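PDB 2O8I: hypothetical protein Atu2327 from Agrobacterium tumefaciens, which is of unknown function but belongs to the OHCU decarboxylase family, whose characterised members carry out the last step of urate breakdown to (S)-allantoin. Local coordinates for residues L35-L44 / A154-G165; M1-A9 / A22-L33. All blocks are in the same frame, centred on the assembly; numbering follows the deposited sequence.

Interaction 1. Residues L35-L44 / A154-G165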
loop_
_atom_site.group_PDB
_atom_site.type_symbol
_atom_site.label_atom_id
_atom_site.label_comp_id
_atom_site.label_asym_id
_atom_site.label_seq_id
_atom_site.Cartn_x
_atom_site.Cartn_y
_atom_site.Cartn_z
ATOM N N LEU A 35 7.857 9.412 -21.442
ATOM C CA LEU A 35 7.242 9.172 -20.147
ATOM C C LEU A 35 5.719 9.079 -20.303
ATOM O O LEU A 35 4.966 10.045 -20.057
ATOM C CB LEU A 35 7.677 10.207 -19.113
ATOM C CG LEU A 35 9.150 10.178 -18.724
ATOM C CD1 LEU A 35 9.463 11.372 -17.878
ATOM C CD2 LEU A 35 9.538 8.903 -18.060
ATOM N N THR A 36 5.302 7.908 -20.766
ATOM C CA THR A 36 3.916 7.584 -20.951
ATOM C C THR A 36 3.712 6.267 -20.247
ATOM O O THR A 36 4.662 5.503 -20.079
ATOM C CB THR A 36 3.506 7.435 -22.455
ATOM O OG1 THR A 36 4.149 6.291 -23.026
ATOM C CG2 THR A 36 3.822 8.663 -23.239
ATOM N N ALA A 37 2.479 5.999 -19.837
ATOM C CA ALA A 37 2.174 4.723 -19.248
ATOM C C ALA A 37 2.529 3.589 -20.195
ATOM O O ALA A 37 3.141 2.657 -19.742
ATOM C CB ALA A 37 0.727 4.647 -18.845
ATOM N N LYS A 38 2.190 3.661 -21.494
ATOM C CA LYS A 38 2.544 2.592 -22.454
ATOM C C LYS A 38 4.028 2.297 -22.489
ATOM O O LYS A 38 4.438 1.138 -22.287
ATOM C CB LYS A 38 2.063 2.906 -23.865
ATOM C CG LYS A 38 0.640 2.364 -24.138
ATOM C CD LYS A 38 0.237 2.465 -25.681
ATOM C CE LYS A 38 0.982 1.391 -26.620
ATOM N NZ LYS A 38 2.311 1.881 -27.199
ATOM N N ALA A 39 4.834 3.341 -22.720
ATOM C CA ALA A 39 6.287 3.197 -22.781
ATOM C C ALA A 39 6.837 2.637 -21.479
ATOM O O ALA A 39 7.443 1.586 -21.480
ATOM C CB ALA A 39 6.967 4.506 -23.140
ATOM N N VAL A 40 6.585 3.293 -20.349
ATOM C CA VAL A 40 7.213 2.870 -19.088
ATOM C C VAL A 40 6.727 1.468 -18.676
ATOM O O VAL A 40 7.511 0.649 -18.157
ATOM C CB VAL A 40 6.983 3.890 -17.948
ATOM C CG1 VAL A 40 7.573 3.396 -16.665
ATOM C CG2 VAL A 40 7.552 5.254 -18.303
ATOM N N HIS A 41 5.451 1.176 -18.913
ATOM C CA HIS A 41 4.922 -0.143 -18.599
ATOM C C HIS A 41 5.585 -1.233 -19.434
ATOM O O HIS A 41 5.900 -2.297 -18.891
ATOM C CB HIS A 41 3.425 -0.173 -18.839
ATOM C CG HIS A 41 2.772 -1.470 -18.472
ATOM N ND1 HIS A 41 2.488 -2.451 -19.406
ATOM C CD2 HIS A 41 2.290 -1.922 -17.287
ATOM C CE1 HIS A 41 1.873 -3.458 -18.809
ATOM N NE2 HIS A 41 1.744 -3.162 -17.524
ATOM N N GLY A 42 5.783 -0.982 -20.744
ATOM C CA GLY A 42 6.414 -1.965 -21.593
ATOM C C GLY A 42 7.807 -2.268 -21.026
ATOM O O GLY A 42 8.224 -3.442 -20.959
ATOM N N ALA A 43 8.510 -1.210 -20.590
ATOM C CA ALA A 43 9.893 -1.308 -20.134
ATOM C C ALA A 43 9.977 -2.058 -18.819
ATOM O O ALA A 43 10.822 -2.940 -18.658
ATOM C CB ALA A 43 10.505 0.064 -20.005
ATOM N N LEU A 44 9.078 -1.729 -17.893
ATOM C CA LEU A 44 9.015 -2.411 -16.602
ATOM C C LEU A 44 8.576 -3.884 -16.725
ATOM O O LEU A 44 9.231 -4.771 -16.136
ATOM C CB LEU A 44 8.146 -1.626 -15.614
ATOM C CG LEU A 44 8.639 -0.205 -15.286
ATOM C CD1 LEU A 44 7.726 0.434 -14.242
ATOM C CD2 LEU A 44 10.123 -0.146 -14.806
ATOM N N ALA A 154 0.336 -2.823 -12.584
ATOM C CA ALA A 154 1.418 -1.925 -12.982
ATOM C C ALA A 154 0.877 -0.921 -13.986
ATOM O O ALA A 154 1.110 0.309 -13.857
ATOM C CB ALA A 154 2.657 -2.709 -13.568
ATOM N N TRP A 155 0.112 -1.434 -14.943
ATOM C CA TRP A 155 -0.459 -0.581 -15.954
ATOM C C TRP A 155 -1.380 0.449 -15.333
ATOM O O TRP A 155 -1.294 1.658 -15.633
ATOM C CB TRP A 155 -1.206 -1.392 -17.040
ATOM C CG TRP A 155 -2.120 -0.528 -17.841
ATOM C CD1 TRP A 155 -3.473 -0.425 -17.714
ATOM C CD2 TRP A 155 -1.739 0.407 -18.828
ATOM N NE1 TRP A 155 -3.971 0.504 -18.594
ATOM C CE2 TRP A 155 -2.923 1.035 -19.291
ATOM C CE3 TRP A 155 -0.515 0.756 -19.398
ATOM C CZ2 TRP A 155 -2.919 2.002 -20.294
ATOM C CZ3 TRP A 155 -0.502 1.726 -20.386
ATOM C CH2 TRP A 155 -1.704 2.343 -20.826
ATOM N N LEU A 156 -2.274 -0.025 -14.476
ATOM C CA LEU A 156 -3.240 0.856 -13.838
ATOM C C LEU A 156 -2.540 1.931 -13.003
ATOM O O LEU A 156 -2.948 3.106 -13.010
ATOM C CB LEU A 156 -4.234 0.058 -12.967
ATOM C CG LEU A 156 -5.181 -0.899 -13.711
ATOM C CD1 LEU A 156 -5.856 -1.821 -12.694
ATOM C CD2 LEU A 156 -6.230 -0.114 -14.540
ATOM N N ARG A 157 -1.486 1.537 -12.299
ATOM C CA ARG A 157 -0.723 2.518 -11.516
ATOM C C ARG A 157 -0.115 3.590 -12.402
ATOM O O ARG A 157 -0.410 4.787 -12.210
ATOM C CB ARG A 157 0.319 1.837 -10.647
ATOM C CG ARG A 157 -0.370 0.990 -9.583
ATOM C CD ARG A 157 0.598 0.080 -8.922
ATOM N NE ARG A 157 0.025 -0.459 -7.708
ATOM C CZ ARG A 157 0.731 -1.053 -6.755
ATOM N NH1 ARG A 157 2.056 -1.141 -6.878
ATOM N NH2 ARG A 157 0.113 -1.544 -5.676
ATOM N N LEU A 158 0.667 3.149 -13.392
ATOM C CA LEU A 158 1.277 4.039 -14.391
ATOM C C LEU A 158 0.295 4.931 -15.124
ATOM O O LEU A 158 0.566 6.120 -15.278
ATOM C CB LEU A 158 2.115 3.254 -15.369
ATOM C CG LEU A 158 3.406 2.733 -14.730
ATOM C CD1 LEU A 158 3.942 1.582 -15.559
ATOM C CD2 LEU A 158 4.421 3.868 -14.597
ATOM N N ALA A 159 -0.864 4.385 -15.519
ATOM C CA ALA A 159 -1.923 5.201 -16.114
ATOM C C ALA A 159 -2.448 6.348 -15.223
ATOM O O ALA A 159 -2.958 7.336 -15.738
ATOM C CB ALA A 159 -3.055 4.337 -16.603
ATOM N N SER A 160 -2.349 6.241 -13.898
ATOM C CA SER A 160 -2.772 7.367 -13.052
ATOM C C SER A 160 -1.685 8.450 -12.939
ATOM O O SER A 160 -1.997 9.612 -12.668
ATOM C CB SER A 160 -3.229 6.914 -11.659
ATOM O OG SER A 160 -2.158 6.299 -10.941
HETATM N N MSE A 161 -0.432 8.064 -13.162
HETATM C CA MSE A 161 0.703 8.935 -12.999
HETATM C C MSE A 161 1.194 9.600 -14.278
HETATM O O MSE A 161 1.994 10.516 -14.203
HETATM C CB MSE A 161 1.881 8.123 -12.552
HETATM C CG MSE A 161 1.969 7.756 -11.126
HETATM SE SE MSE A 161 3.352 6.320 -11.139
HETATM C CE MSE A 161 2.261 4.770 -10.672
ATOM N N LEU A 162 0.787 9.102 -15.441
ATOM C CA LEU A 162 1.454 9.449 -16.696
ATOM C C LEU A 162 0.422 9.613 -17.803
ATOM O O LEU A 162 -0.633 9.027 -17.706
ATOM C CB LEU A 162 2.457 8.341 -17.060
ATOM C CG LEU A 162 3.757 8.231 -16.252
ATOM C CD1 LEU A 162 4.652 7.136 -16.713
ATOM C CD2 LEU A 162 4.536 9.517 -16.242
ATOM N N PRO A 163 0.723 10.361 -18.875
ATOM C CA PRO A 163 -0.249 10.274 -19.972
ATOM C C PRO A 163 -0.119 8.880 -20.573
ATOM O O PRO A 163 0.935 8.236 -20.418
ATOM C CB PRO A 163 0.222 11.343 -20.978
ATOM C CG PRO A 163 1.316 12.108 -20.316
ATOM C CD PRO A 163 1.871 11.215 -19.228
ATOM N N GLU A 164 -1.171 8.394 -21.223
ATOM C CA GLU A 164 -1.192 6.981 -21.623
ATOM C C GLU A 164 -0.283 6.623 -22.796
ATOM O O GLU A 164 0.426 5.620 -22.721
ATOM C CB GLU A 164 -2.621 6.497 -21.856
ATOM C CG GLU A 164 -3.340 6.114 -20.543
ATOM C CD GLU A 164 -4.748 5.597 -20.790
ATOM O OE1 GLU A 164 -5.034 5.318 -21.991
ATOM O OE2 GLU A 164 -5.551 5.484 -19.803
ATOM N N GLY A 165 -0.295 7.427 -23.858
ATOM C CA GLY A 165 0.574 7.198 -25.012
ATOM C C GLY A 165 -0.115 6.699 -26.277
ATOM O O GLY A 165 -0.871 5.724 -26.234
#
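His41 and Trp155 both start with CG trans to the main-chain nitrogen (chi1 -177° and 163°), which swings the two rings into one T-shaped pair: the benzo edge of the indole points at a face of the imidazole, with planes at 86° and centroids 5.7 Å apart. The imidazole is also held at its far end: His41 NE2 is hydrogen-bonded to Glu151 O, one turn before Trp155 on helix 139-161. The same indole edge runs on past Lys38, and Trp155 CZ3 lies 3.5 Å from Ala37 CB. Leu158 is the knob, set in a hole formed by Ala37, Val40, His41 and Leu44; its CD1 branch reaches His41 CA at 3.6 Å, while CD2 meets Val40 CG1 at 3.8 Å. Beyond helix 139-161 the chain turns back against the start of helix 37-50. There Pro163 O accepts from Ala37 N (2.8 Å) and Glu164 O from Lys38 N (2.9 Å), so two first-turn amides find acceptors, while Thr36, at the N-cap, accepts from Ala39 N through OG1. Phe11 of helix 4-11 covers Leu158 and Leu162. The arrangement is a steeply inclined antiparallel helix pair with one knob-into-hole contact, in an all-helical fold, closed by the C-terminal tail.

Interaction 2. Residues M1-A9 / A22-L33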
loop_
_atom_site.group_PDB
_atom_site.type_symbol
_atom_site.label_atom_id
_atom_site.label_comp_id
_atom_site.label_asym_id
_atom_site.label_seq_id
_atom_site.Cartn_x
_atom_site.Cartn_y
_atom_site.Cartn_z
HETATM N N MSE A 1 16.477 15.760 -18.181
HETATM C CA MSE A 1 17.047 14.380 -18.190
HETATM C C MSE A 1 16.657 13.635 -16.934
HETATM O O MSE A 1 16.793 14.144 -15.835
HETATM C CB MSE A 1 18.576 14.441 -18.232
HETATM C CG MSE A 1 19.205 15.018 -19.543
HETATM SE SE MSE A 1 18.602 14.043 -21.182
HETATM C CE MSE A 1 18.663 15.590 -22.432
ATOM N N VAL A 2 16.219 12.405 -17.067
ATOM C CA VAL A 2 15.823 11.650 -15.885
ATOM C C VAL A 2 16.999 10.885 -15.256
ATOM O O VAL A 2 17.454 9.906 -15.816
ATOM C CB VAL A 2 14.660 10.683 -16.239
ATOM C CG1 VAL A 2 14.194 9.935 -15.042
ATOM C CG2 VAL A 2 13.524 11.462 -16.863
ATOM N N THR A 3 17.488 11.318 -14.097
ATOM C CA THR A 3 18.549 10.579 -13.415
ATOM C C THR A 3 18.074 9.233 -12.912
ATOM O O THR A 3 16.878 8.949 -12.881
ATOM C CB THR A 3 19.078 11.293 -12.204
ATOM O OG1 THR A 3 18.072 11.275 -11.219
ATOM C CG2 THR A 3 19.468 12.724 -12.495
ATOM N N ARG A 4 19.015 8.384 -12.508
ATOM C CA ARG A 4 18.701 7.032 -12.023
ATOM C C ARG A 4 17.880 7.093 -10.748
ATOM O O ARG A 4 16.944 6.342 -10.561
ATOM C CB ARG A 4 20.003 6.325 -11.679
ATOM C CG ARG A 4 19.922 4.844 -11.599
ATOM C CD ARG A 4 21.042 4.258 -10.701
ATOM N NE ARG A 4 20.843 2.818 -10.590
ATOM C CZ ARG A 4 21.058 1.981 -11.588
ATOM N NH1 ARG A 4 21.528 2.441 -12.751
ATOM N NH2 ARG A 4 20.781 0.688 -11.428
ATOM N N GLU A 5 18.275 7.994 -9.869
ATOM C CA GLU A 5 17.769 8.095 -8.548
ATOM C C GLU A 5 16.319 8.464 -8.693
ATOM O O GLU A 5 15.454 7.962 -7.980
ATOM C CB GLU A 5 18.526 9.194 -7.815
ATOM C CG GLU A 5 18.306 9.185 -6.336
ATOM C CD GLU A 5 17.897 10.566 -5.792
ATOM O OE1 GLU A 5 18.795 11.453 -5.787
ATOM O OE2 GLU A 5 16.695 10.750 -5.375
ATOM N N GLU A 6 16.061 9.316 -9.661
ATOM C CA GLU A 6 14.753 9.807 -9.859
ATOM C C GLU A 6 13.840 8.763 -10.525
ATOM O O GLU A 6 12.743 8.483 -10.049
ATOM C CB GLU A 6 14.824 11.128 -10.603
ATOM C CG GLU A 6 13.522 11.459 -11.278
ATOM C CD GLU A 6 13.577 12.656 -12.239
ATOM O OE1 GLU A 6 14.711 13.298 -12.504
ATOM O OE2 GLU A 6 12.419 12.888 -12.728
ATOM N N PHE A 7 14.291 8.152 -11.591
ATOM C CA PHE A 7 13.552 7.040 -12.180
ATOM C C PHE A 7 13.168 5.932 -11.207
ATOM O O PHE A 7 12.059 5.429 -11.232
ATOM C CB PHE A 7 14.387 6.432 -13.282
ATOM C CG PHE A 7 13.676 5.430 -14.138
ATOM C CD1 PHE A 7 13.081 5.820 -15.339
ATOM C CD2 PHE A 7 13.704 4.083 -13.814
ATOM C CE1 PHE A 7 12.459 4.885 -16.185
ATOM C CE2 PHE A 7 13.095 3.110 -14.664
ATOM C CZ PHE A 7 12.450 3.520 -15.836
ATOM N N VAL A 8 14.088 5.523 -10.361
ATOM C CA VAL A 8 13.822 4.428 -9.469
ATOM C C VAL A 8 12.894 4.925 -8.398
ATOM O O VAL A 8 12.098 4.166 -7.867
ATOM C CB VAL A 8 15.144 3.881 -8.874
ATOM C CG1 VAL A 8 14.893 2.952 -7.687
ATOM C CG2 VAL A 8 15.942 3.171 -10.000
ATOM N N ALA A 9 12.923 6.223 -8.130
ATOM C CA ALA A 9 12.150 6.718 -7.061
ATOM C C ALA A 9 10.637 6.849 -7.250
ATOM O O ALA A 9 9.904 6.148 -6.583
ATOM C CB ALA A 9 12.713 8.017 -6.539
ATOM N N ALA A 22 12.871 -1.503 -11.504
ATOM C CA ALA A 22 13.098 -0.158 -12.012
ATOM C C ALA A 22 14.577 0.085 -12.238
ATOM O O ALA A 22 14.911 0.756 -13.202
ATOM C CB ALA A 22 12.505 0.887 -11.076
ATOM N N GLU A 23 15.449 -0.432 -11.361
ATOM C CA GLU A 23 16.917 -0.339 -11.529
ATOM C C GLU A 23 17.335 -0.950 -12.876
ATOM O O GLU A 23 18.015 -0.309 -13.686
ATOM C CB GLU A 23 17.664 -1.137 -10.463
ATOM C CG GLU A 23 17.334 -0.871 -9.024
ATOM C CD GLU A 23 18.263 0.145 -8.429
ATOM O OE1 GLU A 23 19.270 0.507 -9.123
ATOM O OE2 GLU A 23 17.994 0.602 -7.273
ATOM N N ARG A 24 16.929 -2.189 -13.127
ATOM C CA ARG A 24 17.300 -2.850 -14.362
ATOM C C ARG A 24 16.710 -2.161 -15.558
ATOM O O ARG A 24 17.395 -2.020 -16.581
ATOM C CB ARG A 24 16.853 -4.291 -14.367
ATOM C CG ARG A 24 17.553 -5.098 -13.323
ATOM C CD ARG A 24 17.112 -6.538 -13.409
ATOM N NE ARG A 24 17.667 -7.231 -12.264
ATOM C CZ ARG A 24 17.260 -8.421 -11.846
ATOM N NH1 ARG A 24 16.256 -9.038 -12.473
ATOM N NH2 ARG A 24 17.850 -8.968 -10.776
ATOM N N ALA A 25 15.446 -1.729 -15.467
ATOM C CA ALA A 25 14.854 -0.957 -16.582
ATOM C C ALA A 25 15.711 0.272 -16.881
ATOM O O ALA A 25 15.825 0.666 -18.046
ATOM C CB ALA A 25 13.439 -0.542 -16.291
ATOM N N TYR A 26 16.293 0.869 -15.836
ATOM C CA TYR A 26 17.054 2.075 -16.041
ATOM C C TYR A 26 18.346 1.757 -16.804
ATOM O O TYR A 26 18.743 2.506 -17.717
ATOM C CB TYR A 26 17.345 2.835 -14.732
ATOM C CG TYR A 26 17.880 4.248 -15.023
ATOM C CD1 TYR A 26 19.265 4.484 -15.232
ATOM C CD2 TYR A 26 17.018 5.328 -15.155
ATOM C CE1 TYR A 26 19.749 5.751 -15.507
ATOM C CE2 TYR A 26 17.508 6.625 -15.452
ATOM C CZ TYR A 26 18.866 6.820 -15.624
ATOM O OH TYR A 26 19.356 8.080 -15.888
ATOM N N ASP A 27 18.973 0.629 -16.441
ATOM C CA ASP A 27 20.178 0.166 -17.106
ATOM C C ASP A 27 19.923 -0.346 -18.510
ATOM O O ASP A 27 20.856 -0.390 -19.310
ATOM C CB ASP A 27 20.949 -0.829 -16.235
ATOM C CG ASP A 27 21.502 -0.172 -14.956
ATOM O OD1 ASP A 27 21.689 1.070 -14.938
ATOM O OD2 ASP A 27 21.747 -0.885 -13.965
ATOM N N ALA A 28 18.679 -0.670 -18.834
ATOM C CA ALA A 28 18.294 -0.978 -20.214
ATOM C C ALA A 28 17.957 0.253 -21.053
ATOM O O ALA A 28 17.555 0.129 -22.232
ATOM C CB ALA A 28 17.121 -1.949 -20.243
ATOM N N GLY A 29 18.118 1.443 -20.482
ATOM C CA GLY A 29 17.937 2.663 -21.263
ATOM C C GLY A 29 16.652 3.390 -20.914
ATOM O O GLY A 29 16.157 4.204 -21.699
ATOM N N GLY A 30 16.124 3.102 -19.729
ATOM C CA GLY A 30 14.931 3.788 -19.191
ATOM C C GLY A 30 14.860 5.303 -19.417
ATOM O O GLY A 30 13.815 5.817 -19.852
ATOM N N ALA A 31 15.959 6.018 -19.174
ATOM C CA ALA A 31 15.963 7.479 -19.343
ATOM C C ALA A 31 15.668 7.972 -20.747
ATOM O O ALA A 31 15.486 9.154 -20.921
ATOM C CB ALA A 31 17.273 8.099 -18.840
ATOM N N GLY A 32 15.666 7.086 -21.744
ATOM C CA GLY A 32 15.380 7.463 -23.138
ATOM C C GLY A 32 13.914 7.204 -23.488
ATOM O O GLY A 32 13.464 7.530 -24.605
ATOM N N LEU A 33 13.166 6.609 -22.539
ATOM C CA LEU A 33 11.727 6.356 -22.726
ATOM C C LEU A 33 10.950 7.658 -22.804
ATOM O O LEU A 33 11.267 8.608 -22.116
ATOM C CB LEU A 33 11.160 5.503 -21.578
ATOM C CG LEU A 33 11.698 4.064 -21.431
ATOM C CD1 LEU A 33 11.144 3.426 -20.233
ATOM C CD2 LEU A 33 11.346 3.220 -22.663
#
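Tyr26 meets Arg4 with a face and Phe7 with an edge in an N-terminal helical hairpin, whose two helices, 4-11 and 19-27, run in roughly opposed directions, steeply inclined. Its ring takes Arg4 CA over the centre of one face, a CH-pi contact 3.6 Å from the centroid and 13° off the normal. The ring edge is directed at the face of Phe7, an offset edge-to-face pair with planes 65° apart, and Tyr26 CD2 comes to 3.4 Å from Phe7 CB. Phe7 turns its CE2 edge to Ala22 O, CE2 also touches Ala25 CB, and the ring makes a second edge-to-face pair with Phe11. Gly30 CA packs near Phe7 CE1, just after the Schellman motif in which Gly29 ends the helix.

The aliphatic part of Arg4 slants across Tyr26, CG nearest CD1, before chi4 (71°) turns the guanidinium toward two acids one helical turn apart. Asp27 is gripped end-on: NH1 meets OD1 on its syn side, whereas NH2 approaches OD2 from above the carboxylate plane. Glu23, bent at chi2, brings OE1 to 2.8 Å from Arg4 NH2, with a weak bond from NE besides. The two carboxylates would be expected to favour the charged arginine and fix its rotation. At the N-terminal end, Tyr26 OH donates to Val2 O, in the carbonyl plane, at 2.6 Å.

From the N terminus, interaction 2 comes first: helix 4-11 is followed by a short connection and helix 19-27 folds back on it, so residues 1-33 close a small local loop. The chain then enters helix 37-50, and interaction 1 closes a far longer one by bringing residues 154-165 against it. The two loops follow in series, neither nesting nor crossing. They meet on helix 37-50, where Leu44, part of interaction 1, also touches Ala25, and Leu33, in the loop after helix 19-27, packs on Ala43. The C-terminal segment is thus tied to helix 37-50 directly and segment 1-9 through residues 22-33; both contacts also touch the second subunit.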